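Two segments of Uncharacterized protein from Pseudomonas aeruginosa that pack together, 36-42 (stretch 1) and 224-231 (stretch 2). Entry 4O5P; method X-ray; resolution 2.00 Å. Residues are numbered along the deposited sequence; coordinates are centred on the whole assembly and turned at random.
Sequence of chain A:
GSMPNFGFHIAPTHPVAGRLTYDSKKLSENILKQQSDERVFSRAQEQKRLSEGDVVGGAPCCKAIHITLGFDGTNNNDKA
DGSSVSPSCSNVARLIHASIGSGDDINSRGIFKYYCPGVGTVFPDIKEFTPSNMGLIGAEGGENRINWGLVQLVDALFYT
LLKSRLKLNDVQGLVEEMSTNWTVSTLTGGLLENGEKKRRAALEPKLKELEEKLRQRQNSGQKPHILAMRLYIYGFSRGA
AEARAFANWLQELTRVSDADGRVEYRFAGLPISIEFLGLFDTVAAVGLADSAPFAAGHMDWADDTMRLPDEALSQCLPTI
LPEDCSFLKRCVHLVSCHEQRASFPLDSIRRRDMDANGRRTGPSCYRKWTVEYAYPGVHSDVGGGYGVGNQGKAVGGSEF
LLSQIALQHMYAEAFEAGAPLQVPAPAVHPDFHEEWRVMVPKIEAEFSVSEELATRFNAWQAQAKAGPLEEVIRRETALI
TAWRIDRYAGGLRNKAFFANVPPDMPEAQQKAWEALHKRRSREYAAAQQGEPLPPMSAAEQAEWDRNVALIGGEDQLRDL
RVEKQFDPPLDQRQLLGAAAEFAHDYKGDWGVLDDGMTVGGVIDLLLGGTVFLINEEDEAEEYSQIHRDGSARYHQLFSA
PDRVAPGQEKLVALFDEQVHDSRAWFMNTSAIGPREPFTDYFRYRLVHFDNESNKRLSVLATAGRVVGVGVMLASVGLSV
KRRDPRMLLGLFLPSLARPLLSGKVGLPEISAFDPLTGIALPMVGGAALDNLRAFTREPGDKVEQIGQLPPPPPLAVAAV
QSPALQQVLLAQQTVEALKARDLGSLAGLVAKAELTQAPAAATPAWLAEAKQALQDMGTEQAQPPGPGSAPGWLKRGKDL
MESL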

ATOM      1  N   SER A  36      -6.778 -23.383 -21.258  1.00 32.02           N
ATOM      2  CA  SER A  36      -5.676 -23.589 -22.205  1.00 35.31           C
ATOM      3  C   SER A  36      -4.791 -24.784 -21.828  1.00 35.69           C
ATOM      4  O   SER A  36      -4.396 -25.580 -22.697  1.00 37.57           O
ATOM      5  N   ASP A  37      -4.494 -24.913 -20.537  1.00 30.61           N
ATOM      6  CA  ASP A  37      -3.735 -26.053 -20.029  1.00 32.85           C
ATOM      7  C   ASP A  37      -4.364 -27.398 -20.414  1.00 35.17           C
ATOM      8  O   ASP A  37      -3.673 -28.298 -20.921  1.00 35.78           O
ATOM      9  N   GLU A  38      -5.669 -27.522 -20.163  1.00 35.21           N
ATOM     10  CA  GLU A  38      -6.433 -28.715 -20.525  1.00 36.69           C
ATOM     11  C   GLU A  38      -6.357 -28.987 -22.019  1.00 41.02           C
ATOM     12  O   GLU A  38      -6.234 -30.128 -22.429  1.00 37.76           O
ATOM     13  N   ARG A  39      -6.437 -27.934 -22.829  1.00 38.43           N
ATOM     14  CA  ARG A  39      -6.329 -28.079 -24.278  1.00 39.74           C
ATOM     15  C   ARG A  39      -4.994 -28.672 -24.691  1.00 46.55           C
ATOM     16  O   ARG A  39      -4.955 -29.655 -25.435  1.00 44.18           O
ATOM     17  N   VAL A  40      -3.906 -28.057 -24.228  1.00 41.64           N
ATOM     18  CA  VAL A  40      -2.572 -28.579 -24.511  1.00 43.00           C
ATOM     19  C   VAL A  40      -2.472 -30.047 -24.115  1.00 49.09           C
ATOM     20  O   VAL A  40      -2.012 -30.890 -24.896  1.00 53.44           O
ATOM     21  N   PHE A  41      -2.931 -30.354 -22.905  1.00 45.44           N
ATOM     22  CA  PHE A  41      -2.796 -31.700 -22.366  1.00 47.93           C
ATOM     23  C   PHE A  41      -3.659 -32.737 -23.090  1.00 50.29           C
ATOM     24  O   PHE A  41      -3.285 -33.903 -23.192  1.00 48.32           O
ATOM     25  N   SER A  42      -4.813 -32.302 -23.585  1.00 49.82           N
ATOM     26  CA  SER A  42      -5.787 -33.193 -24.205  1.00 50.22           C
ATOM     27  C   SER A  42      -5.423 -33.459 -25.660  1.00 54.77           C
ATOM     28  O   SER A  42      -5.619 -34.569 -26.167  1.00 55.58           O
ATOM     29  N   PRO A 224      -8.664 -36.457 -11.651  1.00 37.01           N
ATOM     30  CA  PRO A 224      -8.139 -35.606 -12.727  1.00 31.18           C
ATOM     31  C   PRO A 224      -6.614 -35.452 -12.699  1.00 32.22           C
ATOM     32  O   PRO A 224      -6.031 -35.418 -11.611  1.00 31.78           O
ATOM     33  N   HIS A 225      -5.984 -35.363 -13.873  1.00 24.58           N
ATOM     34  CA  HIS A 225      -4.564 -35.020 -13.941  1.00 31.53           C
ATOM     35  C   HIS A 225      -4.376 -33.533 -13.614  1.00 31.07           C
ATOM     36  O   HIS A 225      -4.856 -32.678 -14.352  1.00 29.37           O
ATOM     37  N   ILE A 226      -3.671 -33.235 -12.521  1.00 30.62           N
ATOM     38  CA  ILE A 226      -3.393 -31.853 -12.136  1.00 27.92           C
ATOM     39  C   ILE A 226      -2.293 -31.263 -13.002  1.00 25.84           C
ATOM     40  O   ILE A 226      -1.170 -31.763 -13.007  1.00 24.80           O
ATOM     41  N   LEU A 227      -2.610 -30.184 -13.716  1.00 26.55           N
ATOM     42  CA  LEU A 227      -1.749 -29.703 -14.788  1.00 24.95           C
ATOM     43  C   LEU A 227      -0.834 -28.540 -14.434  1.00 24.94           C
ATOM     44  O   LEU A 227       0.347 -28.543 -14.797  1.00 25.48           O
ATOM     45  N   ALA A 228      -1.381 -27.522 -13.775  1.00 21.35           N
ATOM     46  CA  ALA A 228      -0.612 -26.304 -13.536  1.00 21.08           C
ATOM     47  C   ALA A 228      -1.244 -25.454 -12.465  1.00 20.81           C
ATOM     48  O   ALA A 228      -2.350 -25.738 -11.983  1.00 19.61           O
HETATM   49  N   MSE A 229      -0.526 -24.393 -12.119  1.00 18.70           N
HETATM   50  CA  MSE A 229      -1.021 -23.400 -11.197  1.00 19.26           C
HETATM   51  C   MSE A 229      -0.897 -22.029 -11.814  1.00 16.86           C
HETATM   52  O   MSE A 229       0.190 -21.608 -12.188  1.00 16.39           O
ATOM     53  N   ARG A 230      -2.034 -21.347 -11.906  1.00 18.28           N
ATOM     54  CA  ARG A 230      -2.137 -20.078 -12.603  1.00 17.79           C
ATOM     55  C   ARG A 230      -2.692 -19.051 -11.629  1.00 18.14           C
ATOM     56  O   ARG A 230      -3.765 -19.263 -11.053  1.00 14.88           O
ATOM     57  N   LEU A 231      -1.960 -17.950 -11.439  1.00 18.91           N
ATOM     58  CA  LEU A 231      -2.270 -16.996 -10.367  1.00 19.96           C
ATOM     59  C   LEU A 231      -2.790 -15.661 -10.901  1.00 18.99           C
ATOM     60  O   LEU A 231      -2.292 -15.146 -11.891  1.00 17.18           O
TER

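A helical segment, 36-42, lies across strand 225-231 with the axes 8.6 Å apart and running roughly antiparallel at 141°. The helix contributes one face: Asp37 and Phe41, a turn apart, both point their CA-to-CB bonds toward the strand. The strand answers with His225, Leu227 and Arg230.

Leu227 is the centre. In its m,t rotamer it sets CD2 over one face of the Phe41 ring, 3.4 Å from Phe41 CD1, while CD1 lies 3.5 Å from Asp37 O, against the helix backbone itself. Phe41 takes chi1 t, which carries its ring along the strand toward His225; Phe41 CZ comes within 3.3 Å of His225 CD2. The two rings meet obliquely, planes at 49°, with His225 in m.

The other end is polar. Asp37, chi1 m, directs its carboxylate to Arg230, whose m,m,t chain bends at its first two torsions and then extends to present the guanidinium edge. The result is a two-pronged salt bridge, Arg230 NE to Asp37 OD2 at 2.9 Å and Arg230 NH2 to Asp37 OD1 at 3.0 Å, both nearly straight; Arg230 NH1 is satisfied elsewhere in the structure. Ala228 CB sits 3.6 Å from Asp37 OD2, its small side chain fitting beside the carboxylate. The rule is compact: leucine between an aromatic pair and a bidentate ion pair.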

ATOM      1  CB  SER A  36      -4.839 -22.312 -22.379  1.00 37.39           C
ATOM      2  OG  SER A  36      -4.215 -21.926 -21.165  1.00 39.61           O
ATOM      3  CB  ASP A  37      -3.598 -25.957 -18.507  1.00 29.93           C
ATOM      4  CG  ASP A  37      -2.510 -24.989 -18.084  1.00 30.96           C
ATOM      5  OD1 ASP A  37      -1.390 -25.075 -18.635  1.00 25.26           O
ATOM      6  OD2 ASP A  37      -2.771 -24.143 -17.202  1.00 22.98           O
ATOM      7  CB  GLU A  38      -7.899 -28.576 -20.118  1.00 33.96           C
ATOM      8  CG  GLU A  38      -8.129 -28.504 -18.619  1.00 39.83           C
ATOM      9  CD  GLU A  38      -9.603 -28.421 -18.267  1.00 47.84           C
ATOM     10  OE1 GLU A  38     -10.408 -29.131 -18.911  1.00 52.96           O
ATOM     11  OE2 GLU A  38      -9.957 -27.644 -17.349  1.00 46.71           O
ATOM     12  CB  ARG A  39      -6.474 -26.732 -24.960  1.00 40.65           C
ATOM     13  CG  ARG A  39      -7.860 -26.419 -25.391  1.00 39.70           C
ATOM     14  CD  ARG A  39      -7.835 -25.292 -26.396  1.00 44.31           C
ATOM     15  NE  ARG A  39      -9.044 -24.509 -26.252  1.00 45.24           N
ATOM     16  CZ  ARG A  39      -9.157 -23.492 -25.409  1.00 47.67           C
ATOM     17  NH1 ARG A  39      -8.122 -23.115 -24.663  1.00 41.58           N
ATOM     18  NH2 ARG A  39     -10.304 -22.847 -25.328  1.00 49.28           N
ATOM     19  CB  VAL A  40      -1.485 -27.816 -23.751  1.00 44.29           C
ATOM     20  CG1 VAL A  40      -0.119 -28.417 -24.052  1.00 50.34           C
ATOM     21  CG2 VAL A  40      -1.515 -26.352 -24.119  1.00 43.62           C
ATOM     22  CB  PHE A  41      -3.119 -31.709 -20.871  1.00 43.79           C
ATOM     23  CG  PHE A  41      -2.988 -33.057 -20.243  1.00 43.84           C
ATOM     24  CD1 PHE A  41      -1.738 -33.557 -19.908  1.00 44.30           C
ATOM     25  CD2 PHE A  41      -4.110 -33.838 -20.003  1.00 40.65           C
ATOM     26  CE1 PHE A  41      -1.610 -34.805 -19.331  1.00 44.90           C
ATOM     27  CE2 PHE A  41      -3.989 -35.086 -19.431  1.00 42.69           C
ATOM     28  CZ  PHE A  41      -2.738 -35.574 -19.096  1.00 44.10           C
ATOM     29  CB  SER A  42      -7.183 -32.580 -24.125  1.00 49.31           C
ATOM     30  OG  SER A  42      -7.211 -31.335 -24.808  1.00 53.87           O
ATOM     31  CB  PRO A 224      -8.798 -34.239 -12.446  1.00 32.99           C
ATOM     32  CG  PRO A 224      -9.724 -34.456 -11.234  1.00 35.19           C
ATOM     33  CD  PRO A 224      -9.190 -35.653 -10.537  1.00 34.06           C
ATOM     34  CB  HIS A 225      -3.984 -35.296 -15.335  1.00 28.97           C
ATOM     35  CG  HIS A 225      -3.740 -36.745 -15.625  1.00 39.86           C
ATOM     36  ND1 HIS A 225      -4.556 -37.753 -15.156  1.00 39.29           N
ATOM     37  CD2 HIS A 225      -2.783 -37.355 -16.366  1.00 45.11           C
ATOM     38  CE1 HIS A 225      -4.110 -38.920 -15.588  1.00 37.45           C
ATOM     39  NE2 HIS A 225      -3.035 -38.706 -16.325  1.00 44.96           N
ATOM     40  CB  ILE A 226      -3.014 -31.746 -10.645  1.00 31.49           C
ATOM     41  CG1 ILE A 226      -4.080 -32.408  -9.778  1.00 30.91           C
ATOM     42  CG2 ILE A 226      -2.844 -30.295 -10.241  1.00 27.42           C
ATOM     43  CD1 ILE A 226      -5.483 -31.946 -10.088  1.00 28.29           C
ATOM     44  CB  LEU A 227      -2.596 -29.302 -15.990  1.00 26.39           C
ATOM     45  CG  LEU A 227      -3.246 -30.453 -16.746  1.00 28.58           C
ATOM     46  CD1 LEU A 227      -4.078 -29.920 -17.888  1.00 32.85           C
ATOM     47  CD2 LEU A 227      -2.169 -31.396 -17.254  1.00 29.84           C
ATOM     48  CB  ALA A 228      -0.477 -25.474 -14.829  1.00 21.09           C
HETATM   49  CB  MSE A 229      -0.249 -23.471  -9.894  1.00 16.74           C
HETATM   50  CG  MSE A 229      -0.667 -24.694  -9.133  1.00 19.87           C
HETATM   51 SE   MSE A 229      -0.032 -24.883  -7.374  0.56 31.40          SE
HETATM   52  CE  MSE A 229      -0.101 -23.018  -6.697  1.00 15.20           C
ATOM     53  CB  ARG A 230      -3.071 -20.238 -13.797  1.00 19.63           C
ATOM     54  CG  ARG A 230      -2.690 -21.389 -14.718  1.00 19.64           C
ATOM     55  CD  ARG A 230      -1.334 -21.151 -15.324  1.00 23.72           C
ATOM     56  NE  ARG A 230      -0.881 -22.244 -16.188  1.00 22.54           N
ATOM     57  CZ  ARG A 230       0.381 -22.392 -16.582  1.00 23.11           C
ATOM     58  NH1 ARG A 230       1.309 -21.519 -16.197  1.00 21.33           N
ATOM     59  NH2 ARG A 230       0.719 -23.405 -17.366  1.00 27.77           N
ATOM     60  CB  LEU A 231      -1.042 -16.726  -9.494  1.00 16.63           C
ATOM     61  CG  LEU A 231      -0.429 -17.874  -8.685  1.00 20.16           C
ATOM     62  CD1 LEU A 231       0.460 -17.351  -7.593  1.00 16.90           C
ATOM     63  CD2 LEU A 231      -1.489 -18.743  -8.097  1.00 22.44           C
TER